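Local coordinates for protein arginase (RocF) (Helicobacter pylori, PDB 4G3H) that probably hydrolyses L-arginine to L-ornithine and urea, using two manganese ions bound in each subunit, at residues Ile174-Ser186 against Ile195-Ile208. Sequence-based numbering, arbitrary orientation.
Sequences IDPKCLVYFGVRS and IRELQIPLFSVDAI
F182 and F203 both have CG anti to the carbonyl carbon (chi1 -65° and -61°), and their side chains lie side by side, pointing the same way, on one face of the sheet. The ring planes are inclined by 33°, and F182 CE1 comes 3.8 Å from F203 CD2. V180 sends CG1 to the edge of the F203 ring, near its plane, 3.5 Å from CE2. Helix 212-223 covers this face, with V215 and T219 touching both phenylalanines.

The backbones pair in parallel. Y181 N donates to P201 O, and F203 N donates to Y181 O at 2.8 Å. G183 N closes the series on F203 O. Thus Y181 is gripped through both its N and its O. Strands 179-182 and 202-203, joined by helix 189-198, form a beta-alpha-beta unit at one edge of the parallel sheet of the arginase fold. Strand 202-203 is the outermost strand there, and strand 110-115 flanks 179-182 on its other side.

The opposite face carries Y181 and L202. Y181 CB meets L202 CG at 3.8 Å. The Y181 ring meets I200 CG2 with CD2, and I195 CD1, on helix 189-198, with CE2. Its OH is hydrogen-bonded to A119 O. The Y181 side chain lies near that of D120, a manganese ligand. L202 CD1 also packs on V184 CB, at 3.8 Å.

I200 CG2 lies 3.6 Å from L179 CG. Just before I200, a Schellman motif ends the helix, with Q199 at positive phi. P176 CB rests against L198 CB there. At the other end, a water accepts from V205 N and donates to V184 O at 2.7 Å. R185 NH2 bonds G183 O, while NH1 of the same guanidinium is held by E250 O. V205 CG2, from 195-208, lies 3.9 Å from R185 NH2.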
loop_
_atom_site.group_PDB
_atom_site.type_symbol
_atom_site.label_atom_id
_atom_site.label_comp_id
_atom_site.label_asym_id
_atom_site.label_seq_id
_atom_site.Cartn_x
_atom_site.Cartn_y
_atom_site.Cartn_z
ATOM N N ILE A 174 0.800 15.256 6.016
ATOM C CA ILE A 174 0.584 14.058 6.799
ATOM C C ILE A 174 1.343 14.175 8.122
ATOM O O ILE A 174 2.502 14.575 8.145
ATOM C CB ILE A 174 1.065 12.805 6.017
ATOM C CG1 ILE A 174 0.228 12.632 4.745
ATOM C CG2 ILE A 174 0.962 11.566 6.885
ATOM C CD1 ILE A 174 -1.256 12.406 4.994
ATOM N N ASP A 175 0.669 13.842 9.218
ATOM C CA ASP A 175 1.257 13.877 10.552
ATOM C C ASP A 175 2.041 12.571 10.695
ATOM O O ASP A 175 1.450 11.493 10.775
ATOM C CB ASP A 175 0.138 13.944 11.595
ATOM C CG ASP A 175 0.659 14.000 13.018
ATOM O OD1 ASP A 175 1.881 13.882 13.213
ATOM O OD2 ASP A 175 -0.166 14.160 13.947
ATOM N N PRO A 176 3.381 12.653 10.730
ATOM C CA PRO A 176 4.255 11.479 10.851
ATOM C C PRO A 176 3.851 10.515 11.970
ATOM O O PRO A 176 4.131 9.311 11.904
ATOM C CB PRO A 176 5.637 12.095 11.088
ATOM C CG PRO A 176 5.540 13.434 10.443
ATOM C CD PRO A 176 4.164 13.895 10.843
ATOM N N LYS A 177 3.196 11.058 12.991
ATOM C CA LYS A 177 2.744 10.280 14.140
ATOM C C LYS A 177 1.479 9.482 13.841
ATOM O O LYS A 177 1.063 8.648 14.643
ATOM C CB LYS A 177 2.493 11.210 15.324
ATOM C CG LYS A 177 3.755 11.823 15.908
ATOM C CD LYS A 177 3.422 13.063 16.719
ATOM C CE LYS A 177 4.332 13.184 17.921
ATOM N NZ LYS A 177 4.079 12.067 18.876
ATOM N N CYS A 178 0.871 9.737 12.687
ATOM C CA CYS A 178 -0.339 9.029 12.290
ATOM C C CYS A 178 -0.062 7.962 11.223
ATOM O O CYS A 178 -0.979 7.422 10.594
ATOM C CB CYS A 178 -1.386 10.036 11.817
ATOM S SG CYS A 178 -1.915 11.136 13.170
ATOM N N LEU A 179 1.221 7.676 11.022
ATOM C CA LEU A 179 1.664 6.646 10.096
ATOM C C LEU A 179 2.045 5.537 11.058
ATOM O O LEU A 179 2.879 5.743 11.940
ATOM C CB LEU A 179 2.895 7.113 9.305
ATOM C CG LEU A 179 3.838 6.040 8.731
ATOM C CD1 LEU A 179 3.104 5.126 7.757
ATOM C CD2 LEU A 179 5.007 6.723 8.030
ATOM N N VAL A 180 1.420 4.373 10.918
ATOM C CA VAL A 180 1.716 3.267 11.816
ATOM C C VAL A 180 2.300 2.074 11.069
ATOM O O VAL A 180 1.639 1.456 10.230
ATOM C CB VAL A 180 0.448 2.823 12.583
ATOM C CG1 VAL A 180 0.810 1.770 13.628
ATOM C CG2 VAL A 180 -0.213 4.031 13.244
ATOM N N TYR A 181 3.550 1.758 11.385
ATOM C CA TYR A 181 4.250 0.647 10.752
ATOM C C TYR A 181 4.002 -0.669 11.478
ATOM O O TYR A 181 4.023 -0.722 12.704
ATOM C CB TYR A 181 5.756 0.910 10.740
ATOM C CG TYR A 181 6.250 1.856 9.672
ATOM C CD1 TYR A 181 6.001 1.606 8.316
ATOM C CD2 TYR A 181 7.057 2.949 10.007
ATOM C CE1 TYR A 181 6.553 2.415 7.321
ATOM C CE2 TYR A 181 7.612 3.760 9.029
ATOM C CZ TYR A 181 7.363 3.489 7.684
ATOM O OH TYR A 181 7.960 4.266 6.713
ATOM N N PHE A 182 3.790 -1.733 10.713
ATOM C CA PHE A 182 3.563 -3.059 11.280
ATOM C C PHE A 182 4.509 -4.061 10.629
ATOM O O PHE A 182 4.496 -4.222 9.409
ATOM C CB PHE A 182 2.118 -3.510 11.034
ATOM C CG PHE A 182 1.084 -2.665 11.731
ATOM C CD1 PHE A 182 0.696 -2.953 13.038
ATOM C CD2 PHE A 182 0.498 -1.580 11.079
ATOM C CE1 PHE A 182 -0.265 -2.175 13.688
ATOM C CE2 PHE A 182 -0.462 -0.796 11.720
ATOM C CZ PHE A 182 -0.844 -1.096 13.028
ATOM N N GLY A 183 5.329 -4.723 11.444
ATOM C CA GLY A 183 6.252 -5.727 10.938
ATOM C C GLY A 183 7.528 -5.255 10.257
ATOM O O GLY A 183 8.272 -6.071 9.705
ATOM N N VAL A 184 7.797 -3.954 10.289
ATOM C CA VAL A 184 9.001 -3.414 9.654
ATOM C C VAL A 184 10.257 -4.020 10.280
ATOM O O VAL A 184 10.433 -3.989 11.497
ATOM C CB VAL A 184 9.050 -1.877 9.780
ATOM C CG1 VAL A 184 10.355 -1.343 9.213
ATOM C CG2 VAL A 184 7.866 -1.263 9.049
ATOM N N ARG A 185 11.138 -4.562 9.445
ATOM C CA ARG A 185 12.344 -5.197 9.954
ATOM C C ARG A 185 13.562 -5.091 9.047
ATOM O O ARG A 185 14.628 -5.594 9.386
ATOM C CB ARG A 185 12.053 -6.671 10.232
ATOM C CG ARG A 185 11.378 -7.385 9.066
ATOM C CD ARG A 185 11.098 -8.825 9.416
ATOM N NE ARG A 185 10.631 -9.618 8.282
ATOM C CZ ARG A 185 9.406 -9.573 7.765
ATOM N NH1 ARG A 185 9.105 -10.353 6.738
ATOM N NH2 ARG A 185 8.482 -8.758 8.267
ATOM N N SER A 186 13.408 -4.451 7.896
ATOM C CA SER A 186 14.518 -4.307 6.964
ATOM C C SER A 186 14.569 -2.856 6.520
ATOM O O SER A 186 13.760 -2.424 5.703
ATOM C CB SER A 186 14.313 -5.233 5.762
ATOM O OG SER A 186 15.396 -5.153 4.857
ATOM N N ILE A 195 12.567 7.843 11.183
ATOM C CA ILE A 195 11.592 7.243 12.081
ATOM C C ILE A 195 11.806 7.760 13.500
ATOM O O ILE A 195 10.858 8.175 14.164
ATOM C CB ILE A 195 11.710 5.697 12.052
ATOM C CG1 ILE A 195 11.179 5.174 10.709
ATOM C CG2 ILE A 195 10.959 5.088 13.218
ATOM C CD1 ILE A 195 11.419 3.698 10.463
ATOM N N ARG A 196 13.055 7.740 13.961
ATOM C CA ARG A 196 13.358 8.224 15.302
ATOM C C ARG A 196 13.051 9.717 15.418
ATOM O O ARG A 196 12.361 10.155 16.341
ATOM C CB ARG A 196 14.829 7.979 15.640
ATOM C CG ARG A 196 15.233 8.464 17.026
ATOM C CD ARG A 196 16.646 8.018 17.362
ATOM N NE ARG A 196 17.592 8.526 16.380
ATOM C CZ ARG A 196 18.530 7.792 15.789
ATOM N NH1 ARG A 196 18.660 6.505 16.078
ATOM N NH2 ARG A 196 19.331 8.351 14.895
ATOM N N GLU A 197 13.563 10.495 14.470
ATOM C CA GLU A 197 13.356 11.938 14.465
ATOM C C GLU A 197 11.887 12.341 14.419
ATOM O O GLU A 197 11.458 13.197 15.188
ATOM C CB GLU A 197 14.094 12.569 13.281
ATOM C CG GLU A 197 13.719 14.019 13.012
ATOM C CD GLU A 197 14.412 14.584 11.783
ATOM O OE1 GLU A 197 14.091 15.727 11.389
ATOM O OE2 GLU A 197 15.280 13.886 11.212
ATOM N N LEU A 198 11.123 11.728 13.517
ATOM C CA LEU A 198 9.708 12.048 13.370
ATOM C C LEU A 198 8.820 11.298 14.369
ATOM O O LEU A 198 7.608 11.524 14.437
ATOM C CB LEU A 198 9.259 11.746 11.939
ATOM C CG LEU A 198 9.932 12.570 10.837
ATOM C CD1 LEU A 198 9.306 12.234 9.485
ATOM C CD2 LEU A 198 9.766 14.056 11.129
ATOM N N GLN A 199 9.439 10.403 15.136
ATOM C CA GLN A 199 8.738 9.612 16.138
ATOM C C GLN A 199 7.546 8.850 15.539
ATOM O O GLN A 199 6.413 8.927 16.032
ATOM C CB GLN A 199 8.308 10.531 17.295
ATOM C CG GLN A 199 9.507 11.262 17.940
ATOM C CD GLN A 199 9.121 12.365 18.924
ATOM O OE1 GLN A 199 9.989 13.016 19.514
ATOM N NE2 GLN A 199 7.825 12.577 19.107
ATOM N N ILE A 200 7.816 8.103 14.470
ATOM C CA ILE A 200 6.781 7.316 13.793
ATOM C C ILE A 200 6.578 5.985 14.513
ATOM O O ILE A 200 7.512 5.195 14.642
ATOM C CB ILE A 200 7.167 7.046 12.316
ATOM C CG1 ILE A 200 7.447 8.381 11.614
ATOM C CG2 ILE A 200 6.033 6.290 11.597
ATOM C CD1 ILE A 200 7.861 8.262 10.168
ATOM N N PRO A 201 5.354 5.725 15.005
ATOM C CA PRO A 201 5.065 4.469 15.713
ATOM C C PRO A 201 5.364 3.253 14.838
ATOM O O PRO A 201 4.945 3.201 13.683
ATOM C CB PRO A 201 3.581 4.595 16.055
ATOM C CG PRO A 201 3.048 5.466 14.963
ATOM C CD PRO A 201 4.126 6.519 14.823
ATOM N N LEU A 202 6.095 2.291 15.392
ATOM C CA LEU A 202 6.477 1.081 14.664
ATOM C C LEU A 202 6.338 -0.168 15.539
ATOM O O LEU A 202 7.030 -0.315 16.554
ATOM C CB LEU A 202 7.928 1.214 14.160
ATOM C CG LEU A 202 8.493 0.117 13.250
ATOM C CD1 LEU A 202 9.769 0.602 12.596
ATOM C CD2 LEU A 202 8.752 -1.152 14.049
ATOM N N PHE A 203 5.445 -1.069 15.141
ATOM C CA PHE A 203 5.222 -2.295 15.895
ATOM C C PHE A 203 5.901 -3.455 15.187
ATOM O O PHE A 203 5.487 -3.859 14.102
ATOM C CB PHE A 203 3.721 -2.544 16.047
ATOM C CG PHE A 203 3.005 -1.452 16.798
ATOM C CD1 PHE A 203 3.233 -1.260 18.161
ATOM C CD2 PHE A 203 2.119 -0.600 16.140
ATOM C CE1 PHE A 203 2.588 -0.235 18.855
ATOM C CE2 PHE A 203 1.468 0.431 16.824
ATOM C CZ PHE A 203 1.701 0.615 18.182
ATOM N N SER A 204 6.952 -3.981 15.809
ATOM C CA SER A 204 7.720 -5.079 15.229
ATOM C C SER A 204 6.980 -6.401 15.220
ATOM O O SER A 204 5.952 -6.556 15.871
ATOM C CB SER A 204 9.030 -5.267 15.992
ATOM O OG SER A 204 8.784 -5.761 17.300
ATOM N N VAL A 205 7.537 -7.355 14.481
ATOM C CA VAL A 205 6.988 -8.692 14.386
ATOM C C VAL A 205 6.805 -9.294 15.776
ATOM O O VAL A 205 5.798 -9.947 16.046
ATOM C CB VAL A 205 7.928 -9.619 13.574
ATOM C CG1 VAL A 205 7.457 -11.064 13.687
ATOM C CG2 VAL A 205 7.962 -9.179 12.106
ATOM N N ASP A 206 7.783 -9.075 16.653
ATOM C CA ASP A 206 7.729 -9.612 18.009
ATOM C C ASP A 206 6.635 -8.985 18.869
ATOM O O ASP A 206 5.951 -9.692 19.609
ATOM C CB ASP A 206 9.086 -9.449 18.702
ATOM C CG ASP A 206 10.187 -10.261 18.034
ATOM O OD1 ASP A 206 10.000 -11.480 17.838
ATOM O OD2 ASP A 206 11.245 -9.684 17.707
ATOM N N ALA A 207 6.464 -7.668 18.784
ATOM C CA ALA A 207 5.427 -7.001 19.568
ATOM C C ALA A 207 4.060 -7.507 19.128
ATOM O O ALA A 207 3.172 -7.725 19.951
ATOM C CB ALA A 207 5.502 -5.485 19.382
ATOM N N ILE A 208 3.899 -7.686 17.820
ATOM C CA ILE A 208 2.648 -8.170 17.254
ATOM C C ILE A 208 2.387 -9.599 17.718
ATOM O O ILE A 208 1.274 -9.945 18.100
ATOM C CB ILE A 208 2.693 -8.134 15.701
ATOM C CG1 ILE A 208 2.714 -6.679 15.214
ATOM C CG2 ILE A 208 1.506 -8.886 15.122
ATOM C CD1 ILE A 208 3.053 -6.517 13.741
HETATM O O HOH W 1 9.946 -6.282 12.926
#